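Leucine-rich repeat protein (Bacteroides thetaiotaomicron, PDB 4ECN) is of unknown function but is probably an extracellular protein that binds other proteins through its leucine-rich repeats. Local coordinates at residues N559-P564 with K584-E589; C580-V585 with L602-I607; V573-L578 with V595-L600; D536-A541 with S566-K571. All coordinates share one frame; numbering follows the deposited sequence.

Contact 1: residues N559-P564 with K584-E589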
loop_
_atom_site.group_PDB
_atom_site.type_symbol
_atom_site.label_atom_id
_atom_site.label_comp_id
_atom_site.label_asym_id
_atom_site.label_seq_id
_atom_site.Cartn_x
_atom_site.Cartn_y
_atom_site.Cartn_z
ATOM N N ASN A 559 20.319 4.733 -4.158
ATOM C CA ASN A 559 21.615 4.725 -4.824
ATOM C C ASN A 559 22.783 5.167 -3.948
ATOM O O ASN A 559 23.881 5.391 -4.494
ATOM C CB ASN A 559 21.558 5.669 -6.043
ATOM C CG ASN A 559 20.650 5.211 -7.155
ATOM O OD1 ASN A 559 20.460 4.005 -7.397
ATOM N ND2 ASN A 559 20.092 6.169 -7.880
ATOM N N LEU A 560 22.594 5.246 -2.617
ATOM C CA LEU A 560 23.675 5.683 -1.735
ATOM C C LEU A 560 24.947 4.807 -1.879
ATOM O O LEU A 560 24.858 3.584 -1.844
ATOM C CB LEU A 560 23.220 5.675 -0.272
ATOM C CG LEU A 560 24.067 6.545 0.629
ATOM C CD1 LEU A 560 23.814 8.007 0.353
ATOM C CD2 LEU A 560 23.866 6.193 2.073
ATOM N N GLU A 561 26.115 5.442 -2.047
ATOM C CA GLU A 561 27.389 4.726 -2.126
ATOM C C GLU A 561 28.227 4.962 -0.836
ATOM O O GLU A 561 28.976 4.070 -0.409
ATOM C CB GLU A 561 28.183 5.135 -3.384
ATOM C CG GLU A 561 27.558 4.654 -4.694
ATOM C CD GLU A 561 28.190 5.096 -6.004
ATOM O OE1 GLU A 561 29.369 5.520 -6.012
ATOM O OE2 GLU A 561 27.498 4.989 -7.040
ATOM N N GLU A 562 28.052 6.148 -0.208
ATOM C CA GLU A 562 28.743 6.587 1.010
ATOM C C GLU A 562 27.781 7.169 2.065
ATOM O O GLU A 562 26.933 7.997 1.726
ATOM C CB GLU A 562 29.797 7.681 0.675
ATOM C CG GLU A 562 30.945 7.262 -0.223
ATOM C CD GLU A 562 31.761 8.399 -0.814
ATOM O OE1 GLU A 562 32.098 9.359 -0.082
ATOM O OE2 GLU A 562 32.103 8.305 -2.013
ATOM N N PHE A 563 27.986 6.821 3.348
ATOM C CA PHE A 563 27.237 7.408 4.451
ATOM C C PHE A 563 27.722 8.818 4.730
ATOM O O PHE A 563 28.925 9.047 4.645
ATOM C CB PHE A 563 27.384 6.558 5.721
ATOM C CG PHE A 563 26.309 5.531 5.998
ATOM C CD1 PHE A 563 25.789 4.746 4.971
ATOM C CD2 PHE A 563 25.903 5.265 7.296
ATOM C CE1 PHE A 563 24.804 3.792 5.230
ATOM C CE2 PHE A 563 24.935 4.294 7.555
ATOM C CZ PHE A 563 24.377 3.579 6.521
ATOM N N PRO A 564 26.829 9.771 5.116
ATOM C CA PRO A 564 27.300 11.117 5.487
ATOM C C PRO A 564 28.354 11.095 6.591
ATOM O O PRO A 564 28.450 10.114 7.312
ATOM C CB PRO A 564 26.019 11.793 6.010
ATOM C CG PRO A 564 24.895 11.078 5.360
ATOM C CD PRO A 564 25.363 9.657 5.285
ATOM N N LYS A 584 24.071 0.950 -2.738
ATOM C CA LYS A 584 25.361 0.543 -3.308
ATOM C C LYS A 584 26.446 0.963 -2.303
ATOM O O LYS A 584 27.572 1.317 -2.690
ATOM C CB LYS A 584 25.571 1.153 -4.733
ATOM C CG LYS A 584 24.737 0.523 -5.882
ATOM C CD LYS A 584 23.322 1.099 -6.038
ATOM C CE LYS A 584 22.476 0.407 -7.091
ATOM N NZ LYS A 584 21.066 0.907 -7.097
ATOM N N VAL A 585 26.076 0.906 -0.988
ATOM C CA VAL A 585 26.888 1.399 0.125
ATOM C C VAL A 585 28.213 0.631 0.186
ATOM O O VAL A 585 28.226 -0.579 0.408
ATOM C CB VAL A 585 26.153 1.378 1.490
ATOM C CG1 VAL A 585 27.061 1.864 2.614
ATOM C CG2 VAL A 585 24.900 2.242 1.443
ATOM N N ARG A 586 29.323 1.368 -0.020
ATOM C CA ARG A 586 30.689 0.834 0.042
ATOM C C ARG A 586 31.435 1.407 1.264
ATOM O O ARG A 586 32.505 0.896 1.604
ATOM C CB ARG A 586 31.486 1.129 -1.265
ATOM C CG ARG A 586 31.703 2.616 -1.590
ATOM C CD ARG A 586 32.641 2.880 -2.763
ATOM N NE ARG A 586 32.083 3.891 -3.670
ATOM C CZ ARG A 586 32.248 5.201 -3.533
ATOM N NH1 ARG A 586 33.002 5.684 -2.554
ATOM N NH2 ARG A 586 31.670 6.038 -4.383
ATOM N N HIS A 587 30.887 2.480 1.902
ATOM C CA HIS A 587 31.533 3.136 3.038
ATOM C C HIS A 587 30.531 3.612 4.123
ATOM O O HIS A 587 29.711 4.500 3.871
ATOM C CB HIS A 587 32.352 4.343 2.540
ATOM C CG HIS A 587 33.026 5.104 3.643
ATOM N ND1 HIS A 587 34.162 4.610 4.279
ATOM C CD2 HIS A 587 32.681 6.283 4.217
ATOM C CE1 HIS A 587 34.467 5.502 5.208
ATOM N NE2 HIS A 587 33.605 6.523 5.211
ATOM N N LEU A 588 30.690 3.080 5.354
ATOM C CA LEU A 588 29.897 3.454 6.534
ATOM C C LEU A 588 30.593 4.483 7.420
ATOM O O LEU A 588 31.823 4.492 7.538
ATOM C CB LEU A 588 29.591 2.228 7.418
ATOM C CG LEU A 588 28.713 1.119 6.871
ATOM C CD1 LEU A 588 28.603 0.015 7.870
ATOM C CD2 LEU A 588 27.346 1.607 6.540
ATOM N N GLU A 589 29.798 5.308 8.092
ATOM C CA GLU A 589 30.266 6.269 9.090
ATOM C C GLU A 589 29.506 5.970 10.358
ATOM O O GLU A 589 28.364 5.533 10.283
ATOM C CB GLU A 589 30.098 7.720 8.621
ATOM C CG GLU A 589 31.049 8.119 7.504
ATOM C CD GLU A 589 32.376 8.711 7.928
ATOM O OE1 GLU A 589 32.397 9.495 8.901
ATOM O OE2 GLU A 589 33.377 8.483 7.213
#

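Contact 2: residues C580-V585 with L602-I607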
loop_
_atom_site.group_PDB
_atom_site.type_symbol
_atom_site.label_atom_id
_atom_site.label_comp_id
_atom_site.label_asym_id
_atom_site.label_seq_id
_atom_site.Cartn_x
_atom_site.Cartn_y
_atom_site.Cartn_z
ATOM N N CYS A 580 18.727 0.580 4.901
ATOM C CA CYS A 580 19.594 0.934 3.782
ATOM C C CYS A 580 19.760 -0.236 2.863
ATOM O O CYS A 580 20.793 -0.364 2.201
ATOM C CB CYS A 580 20.944 1.418 4.277
ATOM S SG CYS A 580 20.944 3.141 4.773
ATOM N N VAL A 581 18.758 -1.092 2.797
ATOM C CA VAL A 581 18.848 -2.253 1.938
ATOM C C VAL A 581 18.848 -1.796 0.483
ATOM O O VAL A 581 18.316 -0.734 0.160
ATOM C CB VAL A 581 17.741 -3.286 2.218
ATOM C CG1 VAL A 581 17.669 -3.587 3.702
ATOM C CG2 VAL A 581 16.388 -2.823 1.697
ATOM N N HIS A 582 19.494 -2.590 -0.373
ATOM C CA HIS A 582 19.563 -2.424 -1.817
ATOM C C HIS A 582 19.977 -1.004 -2.222
ATOM O O HIS A 582 19.346 -0.345 -3.066
ATOM C CB HIS A 582 18.243 -2.811 -2.479
ATOM C CG HIS A 582 17.955 -4.266 -2.317
ATOM N ND1 HIS A 582 17.215 -4.738 -1.251
ATOM C CD2 HIS A 582 18.372 -5.316 -3.059
ATOM C CE1 HIS A 582 17.172 -6.052 -1.393
ATOM N NE2 HIS A 582 17.864 -6.449 -2.459
ATOM N N ASN A 583 21.088 -0.566 -1.646
ATOM C CA ASN A 583 21.751 0.646 -2.063
ATOM C C ASN A 583 23.009 0.154 -2.722
ATOM O O ASN A 583 23.011 -0.982 -3.218
ATOM C CB ASN A 583 21.956 1.627 -0.916
ATOM C CG ASN A 583 20.723 2.443 -0.575
ATOM O OD1 ASN A 583 20.664 3.639 -0.839
ATOM N ND2 ASN A 583 19.708 1.830 0.017
ATOM N N LYS A 584 24.071 0.950 -2.738
ATOM C CA LYS A 584 25.361 0.543 -3.308
ATOM C C LYS A 584 26.446 0.963 -2.303
ATOM O O LYS A 584 27.572 1.317 -2.690
ATOM C CB LYS A 584 25.571 1.153 -4.733
ATOM C CG LYS A 584 24.737 0.523 -5.882
ATOM C CD LYS A 584 23.322 1.099 -6.038
ATOM C CE LYS A 584 22.476 0.407 -7.091
ATOM N NZ LYS A 584 21.066 0.907 -7.097
ATOM N N VAL A 585 26.076 0.906 -0.988
ATOM C CA VAL A 585 26.888 1.399 0.125
ATOM C C VAL A 585 28.213 0.631 0.186
ATOM O O VAL A 585 28.226 -0.579 0.408
ATOM C CB VAL A 585 26.153 1.378 1.490
ATOM C CG1 VAL A 585 27.061 1.864 2.614
ATOM C CG2 VAL A 585 24.900 2.242 1.443
ATOM N N LEU A 602 20.958 -3.405 6.898
ATOM C CA LEU A 602 21.996 -2.943 5.974
ATOM C C LEU A 602 22.209 -3.949 4.836
ATOM O O LEU A 602 23.154 -3.801 4.065
ATOM C CB LEU A 602 23.316 -2.707 6.739
ATOM C CG LEU A 602 23.345 -1.551 7.768
ATOM C CD1 LEU A 602 24.543 -1.661 8.668
ATOM C CD2 LEU A 602 23.310 -0.179 7.101
ATOM N N ASP A 603 21.279 -4.922 4.680
ATOM C CA ASP A 603 21.356 -5.987 3.678
ATOM C C ASP A 603 21.456 -5.471 2.247
ATOM O O ASP A 603 20.981 -4.383 1.939
ATOM C CB ASP A 603 20.142 -6.899 3.769
ATOM C CG ASP A 603 19.788 -7.299 5.181
ATOM O OD1 ASP A 603 19.105 -6.506 5.863
ATOM O OD2 ASP A 603 20.172 -8.416 5.596
ATOM N N TYR A 604 22.080 -6.269 1.376
ATOM C CA TYR A 604 22.270 -6.005 -0.052
ATOM C C TYR A 604 22.938 -4.660 -0.304
ATOM O O TYR A 604 22.299 -3.718 -0.765
ATOM C CB TYR A 604 20.949 -6.082 -0.825
ATOM C CG TYR A 604 20.369 -7.480 -0.890
ATOM C CD1 TYR A 604 19.500 -7.946 0.098
ATOM C CD2 TYR A 604 20.691 -8.340 -1.933
ATOM C CE1 TYR A 604 18.965 -9.233 0.045
ATOM C CE2 TYR A 604 20.167 -9.633 -1.994
ATOM C CZ TYR A 604 19.300 -10.075 -1.004
ATOM O OH TYR A 604 18.763 -11.341 -1.073
ATOM N N ASN A 605 24.249 -4.595 -0.032
ATOM C CA ASN A 605 25.126 -3.447 -0.299
ATOM C C ASN A 605 26.543 -3.983 -0.626
ATOM O O ASN A 605 26.670 -5.121 -1.084
ATOM C CB ASN A 605 25.128 -2.464 0.875
ATOM C CG ASN A 605 23.885 -1.626 1.000
ATOM O OD1 ASN A 605 23.664 -0.691 0.236
ATOM N ND2 ASN A 605 23.125 -1.840 2.052
ATOM N N GLN A 606 27.593 -3.195 -0.377
ATOM C CA GLN A 606 28.976 -3.596 -0.636
ATOM C C GLN A 606 29.872 -3.156 0.538
ATOM O O GLN A 606 30.962 -2.614 0.338
ATOM C CB GLN A 606 29.451 -3.002 -1.977
ATOM C CG GLN A 606 28.986 -3.807 -3.189
ATOM C CD GLN A 606 28.461 -2.925 -4.285
ATOM O OE1 GLN A 606 29.141 -1.994 -4.774
ATOM N NE2 GLN A 606 27.235 -3.232 -4.714
ATOM N N ILE A 607 29.399 -3.391 1.760
ATOM C CA ILE A 607 30.093 -3.021 2.992
ATOM C C ILE A 607 31.114 -4.113 3.301
ATOM O O ILE A 607 30.765 -5.292 3.258
ATOM C CB ILE A 607 29.048 -2.801 4.128
ATOM C CG1 ILE A 607 28.077 -1.653 3.734
ATOM C CG2 ILE A 607 29.718 -2.543 5.478
ATOM C CD1 ILE A 607 26.644 -1.756 4.253
HETATM O O HOH W 1 24.564 -3.827 -3.936
#

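Contact 3: residues V573-L578 with V595-L600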
loop_
_atom_site.group_PDB
_atom_site.type_symbol
_atom_site.label_atom_id
_atom_site.label_comp_id
_atom_site.label_asym_id
_atom_site.label_seq_id
_atom_site.Cartn_x
_atom_site.Cartn_y
_atom_site.Cartn_z
ATOM N N VAL A 573 20.199 11.920 17.221
ATOM C CA VAL A 573 20.151 11.476 18.602
ATOM C C VAL A 573 18.952 10.532 18.873
ATOM O O VAL A 573 19.123 9.579 19.634
ATOM C CB VAL A 573 20.107 12.762 19.476
ATOM C CG1 VAL A 573 19.263 12.604 20.736
ATOM C CG2 VAL A 573 21.521 13.219 19.817
ATOM N N LYS A 574 17.775 10.779 18.267
ATOM C CA LYS A 574 16.596 9.971 18.557
ATOM C C LYS A 574 16.338 8.873 17.522
ATOM O O LYS A 574 15.230 8.334 17.504
ATOM C CB LYS A 574 15.351 10.859 18.652
ATOM C CG LYS A 574 15.282 11.685 19.924
ATOM C CD LYS A 574 13.984 12.478 20.040
ATOM C CE LYS A 574 12.768 11.656 20.408
ATOM N NZ LYS A 574 11.527 12.480 20.376
ATOM N N LEU A 575 17.339 8.493 16.704
ATOM C CA LEU A 575 17.135 7.470 15.674
ATOM C C LEU A 575 17.004 6.089 16.333
ATOM O O LEU A 575 17.705 5.809 17.313
ATOM C CB LEU A 575 18.276 7.497 14.645
ATOM C CG LEU A 575 18.127 6.602 13.400
ATOM C CD1 LEU A 575 17.059 7.135 12.449
ATOM C CD2 LEU A 575 19.431 6.506 12.656
ATOM N N GLY A 576 16.076 5.281 15.803
ATOM C CA GLY A 576 15.738 3.950 16.297
ATOM C C GLY A 576 15.562 2.901 15.222
ATOM O O GLY A 576 15.642 1.709 15.520
ATOM N N LEU A 577 15.320 3.317 13.959
ATOM C CA LEU A 577 15.185 2.388 12.819
ATOM C C LEU A 577 15.934 2.930 11.636
ATOM O O LEU A 577 15.748 4.088 11.278
ATOM C CB LEU A 577 13.711 2.121 12.435
ATOM C CG LEU A 577 13.442 1.141 11.286
ATOM C CD1 LEU A 577 12.127 0.456 11.472
ATOM C CD2 LEU A 577 13.509 1.820 9.915
ATOM N N LEU A 578 16.729 2.076 10.991
ATOM C CA LEU A 578 17.465 2.455 9.800
ATOM C C LEU A 578 17.458 1.313 8.804
ATOM O O LEU A 578 17.905 0.219 9.133
ATOM C CB LEU A 578 18.893 2.875 10.142
ATOM C CG LEU A 578 19.757 3.258 8.971
ATOM C CD1 LEU A 578 19.320 4.592 8.382
ATOM C CD2 LEU A 578 21.197 3.322 9.386
ATOM N N VAL A 595 23.515 6.548 20.026
ATOM C CA VAL A 595 22.403 6.276 19.129
ATOM C C VAL A 595 22.048 4.805 19.341
ATOM O O VAL A 595 22.830 3.911 18.989
ATOM C CB VAL A 595 22.680 6.646 17.657
ATOM C CG1 VAL A 595 21.581 6.122 16.737
ATOM C CG2 VAL A 595 22.843 8.152 17.497
ATOM N N LYS A 596 20.890 4.579 19.997
ATOM C CA LYS A 596 20.341 3.273 20.348
ATOM C C LYS A 596 19.300 2.845 19.291
ATOM O O LYS A 596 18.191 3.395 19.248
ATOM C CB LYS A 596 19.720 3.319 21.770
ATOM C CG LYS A 596 20.651 3.804 22.889
ATOM C CD LYS A 596 21.615 2.728 23.384
ATOM C CE LYS A 596 22.647 3.238 24.365
ATOM N NZ LYS A 596 23.522 2.135 24.852
ATOM N N LEU A 597 19.668 1.872 18.435
ATOM C CA LEU A 597 18.781 1.365 17.389
ATOM C C LEU A 597 18.056 0.109 17.808
ATOM O O LEU A 597 18.665 -0.787 18.376
ATOM C CB LEU A 597 19.543 1.064 16.080
ATOM C CG LEU A 597 20.092 2.233 15.222
ATOM C CD1 LEU A 597 20.475 1.743 13.854
ATOM C CD2 LEU A 597 19.059 3.307 14.985
ATOM N N THR A 598 16.763 0.012 17.463
ATOM C CA THR A 598 15.935 -1.183 17.678
ATOM C C THR A 598 15.989 -2.012 16.419
ATOM O O THR A 598 15.956 -3.248 16.476
ATOM C CB THR A 598 14.484 -0.836 18.060
ATOM O OG1 THR A 598 14.443 0.137 19.118
ATOM C CG2 THR A 598 13.695 -2.054 18.457
ATOM N N ASP A 599 16.086 -1.325 15.268
ATOM C CA ASP A 599 16.120 -1.986 13.978
ATOM C C ASP A 599 17.206 -1.422 13.118
ATOM O O ASP A 599 17.361 -0.209 13.009
ATOM C CB ASP A 599 14.760 -1.864 13.266
ATOM C CG ASP A 599 13.709 -2.849 13.759
ATOM O OD1 ASP A 599 13.808 -4.054 13.402
ATOM O OD2 ASP A 599 12.748 -2.406 14.447
ATOM N N LEU A 600 17.953 -2.317 12.484
ATOM C CA LEU A 600 19.024 -1.950 11.568
ATOM C C LEU A 600 19.047 -2.980 10.472
ATOM O O LEU A 600 19.166 -4.171 10.755
ATOM C CB LEU A 600 20.377 -1.826 12.299
ATOM C CG LEU A 600 21.610 -1.535 11.464
ATOM C CD1 LEU A 600 21.535 -0.168 10.801
ATOM C CD2 LEU A 600 22.868 -1.698 12.297
HETATM O O HOH W 2 19.167 6.737 19.817
#

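Contact 4: residues D536-A541 with S566-K571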
loop_
_atom_site.group_PDB
_atom_site.type_symbol
_atom_site.label_atom_id
_atom_site.label_comp_id
_atom_site.label_asym_id
_atom_site.label_seq_id
_atom_site.Cartn_x
_atom_site.Cartn_y
_atom_site.Cartn_z
ATOM N N ASP A 536 21.432 15.080 0.622
ATOM C CA ASP A 536 20.104 15.165 1.207
ATOM C C ASP A 536 20.086 14.579 2.622
ATOM O O ASP A 536 19.540 15.224 3.523
ATOM C CB ASP A 536 19.077 14.464 0.312
ATOM C CG ASP A 536 18.602 15.271 -0.896
ATOM O OD1 ASP A 536 18.746 16.535 -0.880
ATOM O OD2 ASP A 536 17.992 14.662 -1.812
ATOM N N TRP A 537 20.724 13.409 2.832
ATOM C CA TRP A 537 20.778 12.794 4.154
ATOM C C TRP A 537 21.625 13.675 5.079
ATOM O O TRP A 537 21.187 13.943 6.198
ATOM C CB TRP A 537 21.297 11.347 4.092
ATOM C CG TRP A 537 21.213 10.561 5.388
ATOM C CD1 TRP A 537 20.660 10.967 6.573
ATOM C CD2 TRP A 537 21.717 9.234 5.617
ATOM N NE1 TRP A 537 20.810 9.989 7.526
ATOM C CE2 TRP A 537 21.444 8.909 6.965
ATOM C CE3 TRP A 537 22.375 8.282 4.810
ATOM C CZ2 TRP A 537 21.820 7.683 7.528
ATOM C CZ3 TRP A 537 22.741 7.066 5.373
ATOM C CH2 TRP A 537 22.461 6.776 6.711
ATOM N N THR A 538 22.779 14.194 4.598
ATOM C CA THR A 538 23.614 15.115 5.379
ATOM C C THR A 538 22.779 16.319 5.832
ATOM O O THR A 538 22.818 16.642 7.019
ATOM C CB THR A 538 24.865 15.600 4.615
ATOM O OG1 THR A 538 25.514 14.527 3.948
ATOM C CG2 THR A 538 25.863 16.270 5.520
ATOM N N ARG A 539 21.990 16.948 4.901
ATOM C CA ARG A 539 21.163 18.132 5.207
ATOM C C ARG A 539 20.182 17.800 6.321
ATOM O O ARG A 539 20.125 18.518 7.321
ATOM C CB ARG A 539 20.418 18.679 3.976
ATOM C CG ARG A 539 19.806 20.041 4.270
ATOM C CD ARG A 539 18.979 20.626 3.145
ATOM N NE ARG A 539 18.097 21.692 3.645
ATOM C CZ ARG A 539 17.146 22.289 2.924
ATOM N NH1 ARG A 539 16.945 21.944 1.656
ATOM N NH2 ARG A 539 16.383 23.227 3.470
ATOM N N LEU A 540 19.481 16.682 6.164
ATOM C CA LEU A 540 18.500 16.145 7.092
ATOM C C LEU A 540 19.092 15.963 8.513
ATOM O O LEU A 540 18.467 16.375 9.485
ATOM C CB LEU A 540 18.022 14.800 6.531
ATOM C CG LEU A 540 16.647 14.337 6.927
ATOM C CD1 LEU A 540 15.565 15.165 6.237
ATOM C CD2 LEU A 540 16.465 12.876 6.560
ATOM N N ALA A 541 20.309 15.397 8.617
ATOM C CA ALA A 541 21.005 15.158 9.887
ATOM C C ALA A 541 21.507 16.467 10.507
ATOM O O ALA A 541 21.376 16.669 11.714
ATOM C CB ALA A 541 22.169 14.211 9.660
ATOM N N SER A 566 30.386 11.256 9.932
ATOM C CA SER A 566 29.997 10.787 11.263
ATOM C C SER A 566 29.468 11.929 12.155
ATOM O O SER A 566 28.408 11.774 12.760
ATOM C CB SER A 566 31.168 10.110 11.954
ATOM O OG SER A 566 30.797 9.733 13.264
ATOM N N ALA A 567 30.160 13.083 12.174
ATOM C CA ALA A 567 29.795 14.237 12.998
ATOM C C ALA A 567 28.350 14.705 12.752
ATOM O O ALA A 567 27.764 15.358 13.626
ATOM C CB ALA A 567 30.753 15.379 12.736
ATOM N N SER A 568 27.781 14.363 11.578
ATOM C CA SER A 568 26.427 14.755 11.203
ATOM C C SER A 568 25.459 13.675 11.610
ATOM O O SER A 568 24.436 13.977 12.215
ATOM C CB SER A 568 26.349 15.039 9.707
ATOM O OG SER A 568 27.173 16.148 9.363
ATOM N N LEU A 569 25.817 12.403 11.356
ATOM C CA LEU A 569 25.029 11.224 11.715
ATOM C C LEU A 569 24.858 11.109 13.239
ATOM O O LEU A 569 23.845 10.589 13.699
ATOM C CB LEU A 569 25.689 9.953 11.157
ATOM C CG LEU A 569 25.735 9.807 9.628
ATOM C CD1 LEU A 569 26.275 8.452 9.235
ATOM C CD2 LEU A 569 24.346 9.986 8.992
ATOM N N GLN A 570 25.826 11.627 14.010
ATOM C CA GLN A 570 25.809 11.676 15.475
ATOM C C GLN A 570 24.699 12.598 15.999
ATOM O O GLN A 570 24.233 12.397 17.118
ATOM C CB GLN A 570 27.166 12.166 16.011
ATOM C CG GLN A 570 28.337 11.209 15.784
ATOM C CD GLN A 570 29.652 11.757 16.292
ATOM O OE1 GLN A 570 29.720 12.487 17.279
ATOM N NE2 GLN A 570 30.741 11.354 15.669
ATOM N N LYS A 571 24.294 13.622 15.203
ATOM C CA LYS A 571 23.253 14.588 15.576
ATOM C C LYS A 571 21.865 13.919 15.605
ATOM O O LYS A 571 20.974 14.410 16.308
ATOM C CB LYS A 571 23.240 15.796 14.629
ATOM C CG LYS A 571 24.577 16.543 14.559
ATOM C CD LYS A 571 24.542 17.751 13.622
ATOM C CE LYS A 571 25.922 18.306 13.367
ATOM N NZ LYS A 571 25.915 19.432 12.396
#

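Contact 1: residues N559-P564 with K584-E589
The ring of F563 overlaps the end of L588: the L588 CD2 methyl lies 3.5 Å from the centroid of the F563 ring and close to its normal, a CH-pi contact over the middle of one face. These two side chains run side by side and point the same way. V585 approaches the same ring obliquely, with its CG1 3.9 Å from F563 CD1, while its other methyl rests against L560. An alanine in place of F563 would probably open a gap above L588 CD2 and beside V585 CG1, leaving both side chains freer to turn. W537 of helix 530-542 also meets the F563 ring, edge to face.

Successive turns stacked in register are the principle of a leucine-rich repeat solenoid, and here the segments 559-564 and 584-589, from successive turns, run 8° apart, each following its own strand, 552-554 or 577-579. Backbone bonds join them, F563 N to H587 O at 2.9 Å and R586 N to E561 O at 2.8 Å.

Round R586 a salt-bridge network forms with E561 and E562. Its CG stands between backbone N and carbonyl carbon (chi1 62°), which puts that atom beside E561 O. R586 NH2 meets the anti lone pair of E561 OE1 at 2.9 Å; R586 NH1 reaches E562 OE2 at 2.8 Å from above the carboxylate plane. The other oxygen of E562 has a second cation, K534. K584 NZ donates to N559 OD1 at 3.2 Å, in the carbonyl plane, and N559 ND2 donates to I528 O. H587 NE2 bonds E589 OE2 at 2.8 Å, while E589 OE1 accepts from S566 N.

Contact 2: residues C580-V585 with L602-I607
Both ends of the N605 carboxamide are gripped by the neighbouring turn. N605 ND2 donates to C580 O at 2.8 Å, nearly straight (165° at the hydrogen), with the acceptor in the amide plane, and a second bond from the same nitrogen goes to L602 O of its own turn. N605 OD1 accepts from V585 N at 3.1 Å and, weakly, from N583 N. CG lies anti to the carbonyl carbon (chi1 -75°), and the amide it carries bridges the two turns. A leucine in place of N605 would probably cost C580 O and L602 O their strong donor and V585 N its acceptor, in a buried setting.

N583 repeats the pattern one turn back, with its ND2 on M555 O and its OD1 on L560 N, and N629 takes the following place. This is the asparagine ladder of leucine-rich repeats.

An aromatic stack runs alongside it. The rings of H582 and Y604 form an offset stack, with centroids 4.2 Å apart and planes 16° from parallel; Y604 CB lies over the centre of the imidazole, and H582 NE2 sits above the phenol ring, displaced toward its rim. Y557 stacks on H582 and H628 on Y604, extending the column in both directions. Backbone bonds complete the join, H582 N to D603 O at 3.3 Å and Q606 N to V585 O at 2.8 Å, while V585 CG1 packs 3.8 Å from I607 CG1.

The chemistry implies that where regular strand pairing has ended, buried asparagine amides probably supply much of the hydrogen bonding that turn backbones no longer get from one another.

Contact 3: residues V573-L578 with V595-L600
L578 and L600 form the apolar centre, lying side by side and pointing the same way with L578 CD2 3.8 Å from L600 CD1. In each the CG is anti to the backbone N (chi1 179° and 176°), which directs both CG atoms the same way. L597 extends this layer: the L597 side chain crosses that of L575, with L597 CD2 3.8 Å from L575 CG, and its CD1 touches L578 CB. V595 CG1 adds a further apolar contact, 4.1 Å from L575 CB. L597 CD2 also lies against the backbone of G576, which has no side chain.

On the other face of the sheet, L577 lies against the CB of D599, whose carboxylate is paired with K388. Two parallel bridges, L577 with D599 and L578 with L600, set the register, and L578 N donates to D599 O at 3.1 Å. Just before them the strand is interrupted. G576 O accepts from two consecutive amides, T598 N at 2.8 Å on a lone pair and D599 N at 3.1 Å nearly along the C=O axis, in the manner of a beta bulge. Farther out, at the polar edge, a water accepts from K596 N at 2.8 Å and donates to V573 O and L575 O, bridging the two backbones where no direct hydrogen bond links them.

The pair sits inside the parallel sheet of the solenoid: strand 552-554 lies beyond L577 and L578, with F553 touching both L575 and L578, strand 616-617 places F617 against L600, and W537 of helix 530-542 reaches L578 from the side that carries the leucine layer.

Contact 4: residues D536-A541 with S566-K571
W537 and L569 are brought together by different first torsions: the indole CG is anti to its backbone N (chi1 -172°), whereas L569 CG is anti to its carbonyl carbon, beside the N (chi1 -66°). The two side chains cross at about a right angle. Only one branch of the leucine does the touching, L569 CD2 lying 3.7 Å from W537 CE2, a ring-fusion atom, and about as near its neighbours CZ2 and NE1.

A541 points toward the other helix, and its small size is consistent with the close approach of the backbones; its CB is 3.4 Å from S568 O. K571 CB rests 3.6 Å from A541 O. T538 CG2 lies 4.1 Å from S568 OG, a looser touch.

The two segments share no direct hydrogen bond, and the polar link runs through the next residue of the longer helix: D542 OD1 accepts from S568 OG and forms a salt bridge with K571 NZ. Within the shorter helical turn, Q570 NE2 donates to S566 OG at 2.9 Å, with the hydroxyl in the amide plane.

W537 also meets F553, linking helix 530-542 to the apolar interior of the following turns. Helical segments ranged beside one another, each preceded and followed by a strand of a parallel sheet, are characteristic of the convex side of a leucine-rich repeat solenoid, opposite the parallel sheet.

Followed from the N terminus, contact 4 comes first, joining helix 530-542 to helix 566-569 and closing a loop that contains strand 552-554. Contact 1 opens inside that loop and closes beyond it, so the two cross; P564 packed on W537 and T538 ties them together. Contact 3 joins strand 577-579 to strand 596-601, crossing both contact 1 and contact 2. Contact 2 shares K584 and V585 with contact 1, and L588 packed on I607 connects them further. Contact 4 is in series with contacts 2 and 3, closing before either opens. Together the closures carry the solenoid forward turn by turn, joining helices, sheet and asparagine ladder in sequence.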